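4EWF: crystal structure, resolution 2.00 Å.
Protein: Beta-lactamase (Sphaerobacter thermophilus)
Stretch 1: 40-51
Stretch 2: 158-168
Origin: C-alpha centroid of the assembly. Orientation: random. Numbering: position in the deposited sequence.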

ATOM      1  N   PHE A  40       2.213 -16.950   5.152  1.00 22.00           N
ATOM      2  CA  PHE A  40       1.026 -17.481   4.494  1.00 21.49           C
ATOM      3  C   PHE A  40       0.930 -16.866   3.091  1.00 23.54           C
ATOM      4  O   PHE A  40       1.063 -15.645   2.925  1.00 19.39           O
ATOM      5  CB  PHE A  40      -0.220 -17.114   5.290  1.00 21.04           C
ATOM      6  CG  PHE A  40      -1.510 -17.451   4.590  1.00 21.55           C
ATOM      7  CD1 PHE A  40      -2.134 -18.675   4.810  1.00 24.45           C
ATOM      8  CD2 PHE A  40      -2.102 -16.540   3.725  1.00 22.10           C
ATOM      9  CE1 PHE A  40      -3.326 -18.987   4.161  1.00 25.58           C
ATOM     10  CE2 PHE A  40      -3.293 -16.832   3.080  1.00 24.82           C
ATOM     11  CZ  PHE A  40      -3.905 -18.053   3.292  1.00 20.47           C
ATOM     12  N   ARG A  41       0.687 -17.711   2.093  1.00 18.92           N
ATOM     13  CA  ARG A  41       0.553 -17.276   0.709  1.00 22.38           C
ATOM     14  C   ARG A  41      -0.685 -17.911   0.081  1.00 25.93           C
ATOM     15  O   ARG A  41      -0.900 -19.128   0.176  1.00 21.02           O
ATOM     16  CB  ARG A  41       1.790 -17.671  -0.121  1.00 26.45           C
ATOM     17  CG  ARG A  41       3.076 -16.957   0.260  1.00 32.13           C
ATOM     18  CD  ARG A  41       4.206 -17.191  -0.770  1.00 31.11           C
ATOM     19  NE  ARG A  41       5.518 -17.023  -0.143  1.00 45.79           N
ATOM     20  CZ  ARG A  41       6.192 -15.877  -0.114  1.00 51.63           C
ATOM     21  NH1 ARG A  41       5.694 -14.797  -0.692  1.00 50.97           N
ATOM     22  NH2 ARG A  41       7.371 -15.812   0.485  1.00 60.36           N
ATOM     23  N   HIS A  42      -1.494 -17.078  -0.555  1.00 20.29           N
ATOM     24  CA  HIS A  42      -2.591 -17.533  -1.389  1.00 23.75           C
ATOM     25  C   HIS A  42      -2.558 -16.677  -2.648  1.00 24.70           C
ATOM     26  O   HIS A  42      -2.722 -15.446  -2.571  1.00 19.85           O
ATOM     27  CB  HIS A  42      -3.926 -17.348  -0.663  1.00 20.56           C
ATOM     28  CG  HIS A  42      -5.117 -17.681  -1.502  1.00 26.57           C
ATOM     29  ND1 HIS A  42      -5.619 -18.961  -1.605  1.00 26.50           N
ATOM     30  CD2 HIS A  42      -5.903 -16.900  -2.283  1.00 20.02           C
ATOM     31  CE1 HIS A  42      -6.666 -18.953  -2.411  1.00 25.81           C
ATOM     32  NE2 HIS A  42      -6.855 -17.717  -2.840  1.00 24.86           N
ATOM     33  N   ASN A  43      -2.323 -17.311  -3.796  1.00 17.17           N
ATOM     34  CA  ASN A  43      -2.156 -16.569  -5.061  1.00 19.47           C
ATOM     35  C   ASN A  43      -1.082 -15.505  -4.888  1.00 21.91           C
ATOM     36  O   ASN A  43      -1.214 -14.368  -5.365  1.00 18.19           O
ATOM     37  CB  ASN A  43      -3.469 -15.902  -5.480  1.00 19.94           C
ATOM     38  CG  ASN A  43      -4.476 -16.882  -6.031  1.00 23.22           C
ATOM     39  OD1 ASN A  43      -4.105 -17.891  -6.614  1.00 19.66           O
ATOM     40  ND2 ASN A  43      -5.764 -16.581  -5.861  1.00 19.77           N
ATOM     41  N   GLY A  44      -0.027 -15.873  -4.170  1.00 24.48           N
ATOM     42  CA  GLY A  44       0.991 -14.920  -3.779  1.00 24.93           C
ATOM     43  C   GLY A  44       1.720 -14.323  -4.952  1.00 23.93           C
ATOM     44  O   GLY A  44       2.188 -13.181  -4.860  1.00 18.30           O
ATOM     45  N   ASP A  45       1.825 -15.091  -6.043  1.00 18.08           N
ATOM     46  CA  ASP A  45       2.552 -14.641  -7.232  1.00 21.31           C
ATOM     47  C   ASP A  45       1.621 -14.289  -8.398  1.00 21.54           C
ATOM     48  O   ASP A  45       2.066 -14.134  -9.548  1.00 20.26           O
ATOM     49  CB  ASP A  45       3.596 -15.678  -7.669  1.00 24.06           C
ATOM     50  CG  ASP A  45       2.977 -16.991  -8.116  1.00 34.59           C
ATOM     51  OD1 ASP A  45       1.745 -17.166  -8.003  1.00 34.37           O
ATOM     52  OD2 ASP A  45       3.745 -17.862  -8.579  1.00 39.68           O
ATOM     53  N   ARG A  46       0.328 -14.189  -8.107  1.00 19.27           N
ATOM     54  CA  ARG A  46      -0.668 -13.867  -9.142  1.00 18.46           C
ATOM     55  C   ARG A  46      -0.666 -12.355  -9.386  1.00 19.41           C
ATOM     56  O   ARG A  46      -0.476 -11.583  -8.458  1.00 16.10           O
ATOM     57  CB  ARG A  46      -2.071 -14.327  -8.704  1.00 16.74           C
ATOM     58  CG  ARG A  46      -3.180 -13.960  -9.704  1.00 16.28           C
ATOM     59  CD  ARG A  46      -4.471 -14.758  -9.463  1.00 21.29           C
ATOM     60  NE  ARG A  46      -5.565 -14.294 -10.319  1.00 22.72           N
ATOM     61  CZ  ARG A  46      -6.616 -15.029 -10.681  1.00 19.52           C
ATOM     62  NH1 ARG A  46      -7.570 -14.497 -11.439  1.00 22.28           N
ATOM     63  NH2 ARG A  46      -6.725 -16.288 -10.278  1.00 20.31           N
ATOM     64  N   ARG A  47      -0.859 -11.938 -10.635  1.00 18.02           N
ATOM     65  CA  ARG A  47      -0.831 -10.524 -10.993  1.00 17.25           C
ATOM     66  C   ARG A  47      -2.196  -9.848 -10.809  1.00 18.87           C
ATOM     67  O   ARG A  47      -3.194 -10.309 -11.359  1.00 18.76           O
ATOM     68  CB  ARG A  47      -0.373 -10.372 -12.447  1.00 18.05           C
ATOM     69  CG  ARG A  47       1.006 -10.965 -12.722  1.00 21.72           C
ATOM     70  CD  ARG A  47       1.249 -11.185 -14.232  1.00 27.39           C
ATOM     71  NE  ARG A  47       2.563 -11.768 -14.495  1.00 27.42           N
ATOM     72  CZ  ARG A  47       2.775 -13.021 -14.894  1.00 34.38           C
ATOM     73  NH1 ARG A  47       1.751 -13.860 -15.106  1.00 27.11           N
ATOM     74  NH2 ARG A  47       4.021 -13.436 -15.108  1.00 36.43           N
ATOM     75  N   PHE A  48      -2.220  -8.767 -10.027  1.00 18.41           N
ATOM     76  CA  PHE A  48      -3.420  -7.957  -9.787  1.00 16.20           C
ATOM     77  C   PHE A  48      -3.133  -6.505 -10.216  1.00 22.80           C
ATOM     78  O   PHE A  48      -1.974  -6.090 -10.250  1.00 19.01           O
ATOM     79  CB  PHE A  48      -3.725  -7.923  -8.280  1.00 14.32           C
ATOM     80  CG  PHE A  48      -4.111  -9.265  -7.707  1.00 18.71           C
ATOM     81  CD1 PHE A  48      -5.447  -9.594  -7.536  1.00 21.95           C
ATOM     82  CD2 PHE A  48      -3.139 -10.193  -7.369  1.00 15.54           C
ATOM     83  CE1 PHE A  48      -5.823 -10.836  -7.012  1.00 19.96           C
ATOM     84  CE2 PHE A  48      -3.498 -11.453  -6.845  1.00 17.57           C
ATOM     85  CZ  PHE A  48      -4.844 -11.766  -6.671  1.00 18.49           C
ATOM     86  N   ARG A  49      -4.172  -5.725 -10.504  1.00 17.82           N
ATOM     87  CA  ARG A  49      -3.980  -4.284 -10.674  1.00 20.43           C
ATOM     88  C   ARG A  49      -3.527  -3.708  -9.346  1.00 21.83           C
ATOM     89  O   ARG A  49      -4.124  -3.972  -8.297  1.00 24.12           O
ATOM     90  CB  ARG A  49      -5.264  -3.583 -11.157  1.00 18.56           C
ATOM     91  CG  ARG A  49      -5.742  -4.079 -12.526  1.00 21.16           C
ATOM     92  CD  ARG A  49      -6.987  -3.328 -13.022  1.00 29.67           C
ATOM     93  NE  ARG A  49      -7.645  -4.092 -14.078  1.00 30.51           N
ATOM     94  CZ  ARG A  49      -7.315  -4.015 -15.357  1.00 33.87           C
ATOM     95  NH1 ARG A  49      -6.347  -3.196 -15.745  1.00 36.19           N
ATOM     96  NH2 ARG A  49      -7.953  -4.745 -16.248  1.00 36.78           N
ATOM     97  N   ALA A  50      -2.447  -2.944  -9.371  1.00 17.67           N
ATOM     98  CA  ALA A  50      -1.924  -2.391  -8.130  1.00 18.60           C
ATOM     99  C   ALA A  50      -2.841  -1.302  -7.606  1.00 24.13           C
ATOM    100  O   ALA A  50      -2.915  -1.090  -6.397  1.00 18.09           O
ATOM    101  CB  ALA A  50      -0.513  -1.825  -8.336  1.00 14.49           C
ATOM    102  N   ALA A  51      -3.542  -0.617  -8.514  1.00 19.29           N
ATOM    103  CA  ALA A  51      -4.251   0.593  -8.115  1.00 21.42           C
ATOM    104  C   ALA A  51      -3.277   1.488  -7.337  1.00 22.18           C
ATOM    105  O   ALA A  51      -2.081   1.559  -7.651  1.00 23.73           O
ATOM    106  CB  ALA A  51      -5.477   0.244  -7.260  1.00 18.68           C
ATOM    107  N   PRO A 158      -0.953   0.408 -21.048  1.00 31.98           N
ATOM    108  CA  PRO A 158      -0.047  -0.062 -19.994  1.00 33.80           C
ATOM    109  C   PRO A 158      -0.686   0.042 -18.616  1.00 31.36           C
ATOM    110  O   PRO A 158      -1.206   1.088 -18.261  1.00 24.86           O
ATOM    111  CB  PRO A 158       1.130   0.914 -20.084  1.00 33.94           C
ATOM    112  CG  PRO A 158       1.108   1.403 -21.494  1.00 45.26           C
ATOM    113  CD  PRO A 158      -0.338   1.455 -21.887  1.00 40.41           C
ATOM    114  N   GLU A 159      -0.644  -1.037 -17.846  1.00 21.67           N
ATOM    115  CA  GLU A 159      -1.219  -1.041 -16.520  1.00 21.80           C
ATOM    116  C   GLU A 159      -0.103  -1.167 -15.492  1.00 22.85           C
ATOM    117  O   GLU A 159       1.011  -1.617 -15.821  1.00 20.40           O
ATOM    118  CB  GLU A 159      -2.222  -2.209 -16.391  1.00 25.01           C
ATOM    119  CG  GLU A 159      -2.926  -2.331 -15.028  1.00 24.76           C
ATOM    120  CD  GLU A 159      -3.748  -1.096 -14.655  1.00 25.82           C
ATOM    121  OE1 GLU A 159      -3.157  -0.108 -14.161  1.00 22.16           O
ATOM    122  OE2 GLU A 159      -4.986  -1.123 -14.844  1.00 26.70           O
ATOM    123  N   ASN A 160      -0.394  -0.742 -14.264  1.00 18.81           N
ATOM    124  CA  ASN A 160       0.500  -0.929 -13.131  1.00 19.35           C
ATOM    125  C   ASN A 160       0.117  -2.230 -12.417  1.00 21.44           C
ATOM    126  O   ASN A 160      -0.941  -2.304 -11.789  1.00 19.08           O
ATOM    127  CB  ASN A 160       0.379   0.235 -12.140  1.00 18.05           C
ATOM    128  CG  ASN A 160       0.680   1.578 -12.773  1.00 24.18           C
ATOM    129  OD1 ASN A 160       1.529   1.685 -13.652  1.00 20.10           O
ATOM    130  ND2 ASN A 160      -0.038   2.607 -12.345  1.00 17.36           N
ATOM    131  N   TRP A 161       0.978  -3.238 -12.516  1.00 21.25           N
ATOM    132  CA  TRP A 161       0.705  -4.574 -11.977  1.00 17.61           C
ATOM    133  C   TRP A 161       1.390  -4.763 -10.631  1.00 19.49           C
ATOM    134  O   TRP A 161       2.424  -4.165 -10.365  1.00 20.72           O
ATOM    135  CB  TRP A 161       1.172  -5.667 -12.969  1.00 16.39           C
ATOM    136  CG  TRP A 161       0.455  -5.578 -14.291  1.00 19.81           C
ATOM    137  CD1 TRP A 161       0.977  -5.164 -15.491  1.00 18.23           C
ATOM    138  CD2 TRP A 161      -0.934  -5.859 -14.532  1.00 21.00           C
ATOM    139  NE1 TRP A 161       0.001  -5.183 -16.462  1.00 18.61           N
ATOM    140  CE2 TRP A 161      -1.181  -5.604 -15.902  1.00 23.25           C
ATOM    141  CE3 TRP A 161      -1.993  -6.301 -13.721  1.00 20.18           C
ATOM    142  CZ2 TRP A 161      -2.446  -5.788 -16.490  1.00 26.19           C
ATOM    143  CZ3 TRP A 161      -3.252  -6.480 -14.296  1.00 21.99           C
ATOM    144  CH2 TRP A 161      -3.466  -6.227 -15.677  1.00 26.48           C
ATOM    145  N   ALA A 162       0.796  -5.593  -9.778  1.00 18.84           N
ATOM    146  CA  ALA A 162       1.383  -5.943  -8.496  1.00 21.23           C
ATOM    147  C   ALA A 162       1.202  -7.431  -8.235  1.00 25.66           C
ATOM    148  O   ALA A 162       0.303  -8.059  -8.798  1.00 22.59           O
ATOM    149  CB  ALA A 162       0.694  -5.166  -7.392  1.00 16.50           C
ATOM    150  N   THR A 163       2.028  -7.987  -7.351  1.00 21.87           N
ATOM    151  CA  THR A 163       1.692  -9.273  -6.748  1.00 19.34           C
ATOM    152  C   THR A 163       1.752  -9.103  -5.247  1.00 19.08           C
ATOM    153  O   THR A 163       2.489  -8.264  -4.751  1.00 16.20           O
ATOM    154  CB  THR A 163       2.648 -10.429  -7.157  1.00 21.16           C
ATOM    155  OG1 THR A 163       3.935 -10.208  -6.581  1.00 17.28           O
ATOM    156  CG2 THR A 163       2.779 -10.518  -8.664  1.00 21.48           C
ATOM    157  N   PRO A 164       0.965  -9.901  -4.510  1.00 19.23           N
ATOM    158  CA  PRO A 164       1.044  -9.830  -3.045  1.00 18.08           C
ATOM    159  C   PRO A 164       2.483 -10.114  -2.567  1.00 21.91           C
ATOM    160  O   PRO A 164       2.980  -9.391  -1.697  1.00 18.64           O
ATOM    161  CB  PRO A 164       0.068 -10.935  -2.583  1.00 18.32           C
ATOM    162  CG  PRO A 164      -0.884 -11.136  -3.759  1.00 21.06           C
ATOM    163  CD  PRO A 164      -0.010 -10.905  -4.986  1.00 14.98           C
ATOM    164  N   ASP A 165       3.145 -11.122  -3.144  1.00 17.19           N
ATOM    165  CA  ASP A 165       4.540 -11.421  -2.794  1.00 15.90           C
ATOM    166  C   ASP A 165       5.440 -10.188  -2.896  1.00 21.64           C
ATOM    167  O   ASP A 165       6.240  -9.910  -1.990  1.00 21.87           O
ATOM    168  CB  ASP A 165       5.141 -12.495  -3.722  1.00 19.90           C
ATOM    169  CG  ASP A 165       4.699 -13.909  -3.359  1.00 27.01           C
ATOM    170  OD1 ASP A 165       4.065 -14.108  -2.295  1.00 25.66           O
ATOM    171  OD2 ASP A 165       4.987 -14.823  -4.155  1.00 24.12           O
ATOM    172  N   ASP A 166       5.346  -9.486  -4.021  1.00 19.14           N
ATOM    173  CA  ASP A 166       6.182  -8.312  -4.248  1.00 24.04           C
ATOM    174  C   ASP A 166       5.915  -7.210  -3.222  1.00 25.04           C
ATOM    175  O   ASP A 166       6.842  -6.572  -2.732  1.00 19.58           O
ATOM    176  CB  ASP A 166       5.949  -7.747  -5.655  1.00 18.87           C
ATOM    177  CG  ASP A 166       6.665  -8.554  -6.741  1.00 27.95           C
ATOM    178  OD1 ASP A 166       7.280  -9.600  -6.409  1.00 22.28           O
ATOM    179  OD2 ASP A 166       6.593  -8.154  -7.929  1.00 22.67           O
ATOM    180  N   TYR A 167       4.647  -6.971  -2.911  1.00 19.79           N
ATOM    181  CA  TYR A 167       4.315  -5.886  -1.992  1.00 22.04           C
ATOM    182  C   TYR A 167       4.638  -6.220  -0.539  1.00 23.03           C
ATOM    183  O   TYR A 167       4.915  -5.328   0.264  1.00 23.69           O
ATOM    184  CB  TYR A 167       2.879  -5.362  -2.225  1.00 17.12           C
ATOM    185  CG  TYR A 167       2.945  -4.327  -3.323  1.00 21.29           C
ATOM    186  CD1 TYR A 167       2.994  -2.981  -3.014  1.00 20.88           C
ATOM    187  CD2 TYR A 167       3.082  -4.706  -4.661  1.00 19.64           C
ATOM    188  CE1 TYR A 167       3.114  -2.016  -3.996  1.00 22.36           C
ATOM    189  CE2 TYR A 167       3.216  -3.740  -5.669  1.00 21.86           C
ATOM    190  CZ  TYR A 167       3.235  -2.391  -5.316  1.00 24.86           C
ATOM    191  OH  TYR A 167       3.353  -1.402  -6.270  1.00 21.97           O
ATOM    192  N   ALA A 168       4.667  -7.510  -0.212  1.00 20.71           N
ATOM    193  CA  ALA A 168       5.152  -7.908   1.099  1.00 21.36           C
ATOM    194  C   ALA A 168       6.662  -7.617   1.197  1.00 26.07           C
ATOM    195  O   ALA A 168       7.133  -7.111   2.216  1.00 22.22           O
ATOM    196  CB  ALA A 168       4.836  -9.381   1.383  1.00 19.86           C
TER
HETATM  197  O   HOH W   1       7.207 -12.097  -0.557  1.00 21.06           O
HETATM  198  O   HOH W   2      -2.060   2.086 -10.409  1.00 22.02           O
HETATM  199  O   HOH W   3      -3.255  -0.418 -11.322  1.00 25.94           O

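Two salt bridges join the stretches. Arg41 NH1 lies 2.4 Å from Asp165 OD1, a very short hydrogen bond between opposite charges. The carboxylate oxygen sits at the edge of the guanidinium, near its plane, where the N-H groups point. Water 1 also bridges the two residues: it accepts from Arg41 NH1 at 3.1 Å and donates to Asp165 O at 2.8 Å. The second bridge joins Arg49 NH1 to Glu159 OE2 at 2.6 Å, again at the guanidinium edge. Trp161 CH2 lies over one face of the same guanidinium.

The backbones pair as short antiparallel strands at Phe48-Arg49 and Trp161-Ala162. Phe48 N donates to Ala162 O at 2.9 Å, and Ala162 N returns a bond to Phe48 O at 2.9 Å. The next bond, just past the strands, runs from Ala50 N to Asn160 O, also 2.9 Å. Arg49 and Trp161 form the non-hydrogen-bonded pair between them.

At the other end, Asp165 N donates to Gly44 O at 2.8 Å. Gly44 belongs to the type I turn from Asn43 to Arg46. It packs so closely that an ideal CB would fall 2.6 Å from Asp165 OD1, a clash. Asp165 lies in the first turn of a helix, which Thr163 caps: Asp166 N donates to Thr163 OG1 at 3.0 Å.

Just beyond the strands, water 3 links the two stretches. It accepts from Ala51 N at 2.8 Å and donates to Glu159 OE1 at 2.9 Å and Asn160 O at 3.0 Å. Water 2 joins Ala51 O to Asn160 ND2, at 2.8 Å from each.

Apolar packing completes the contact. Ala50 CB meets Ala162 CB at 3.7 Å, both residues being buried. Phe48 CE2 approaches Pro164 CD at 4.0 Å, obliquely to the ring. Together the stretches bury 748 Å², both sides summed.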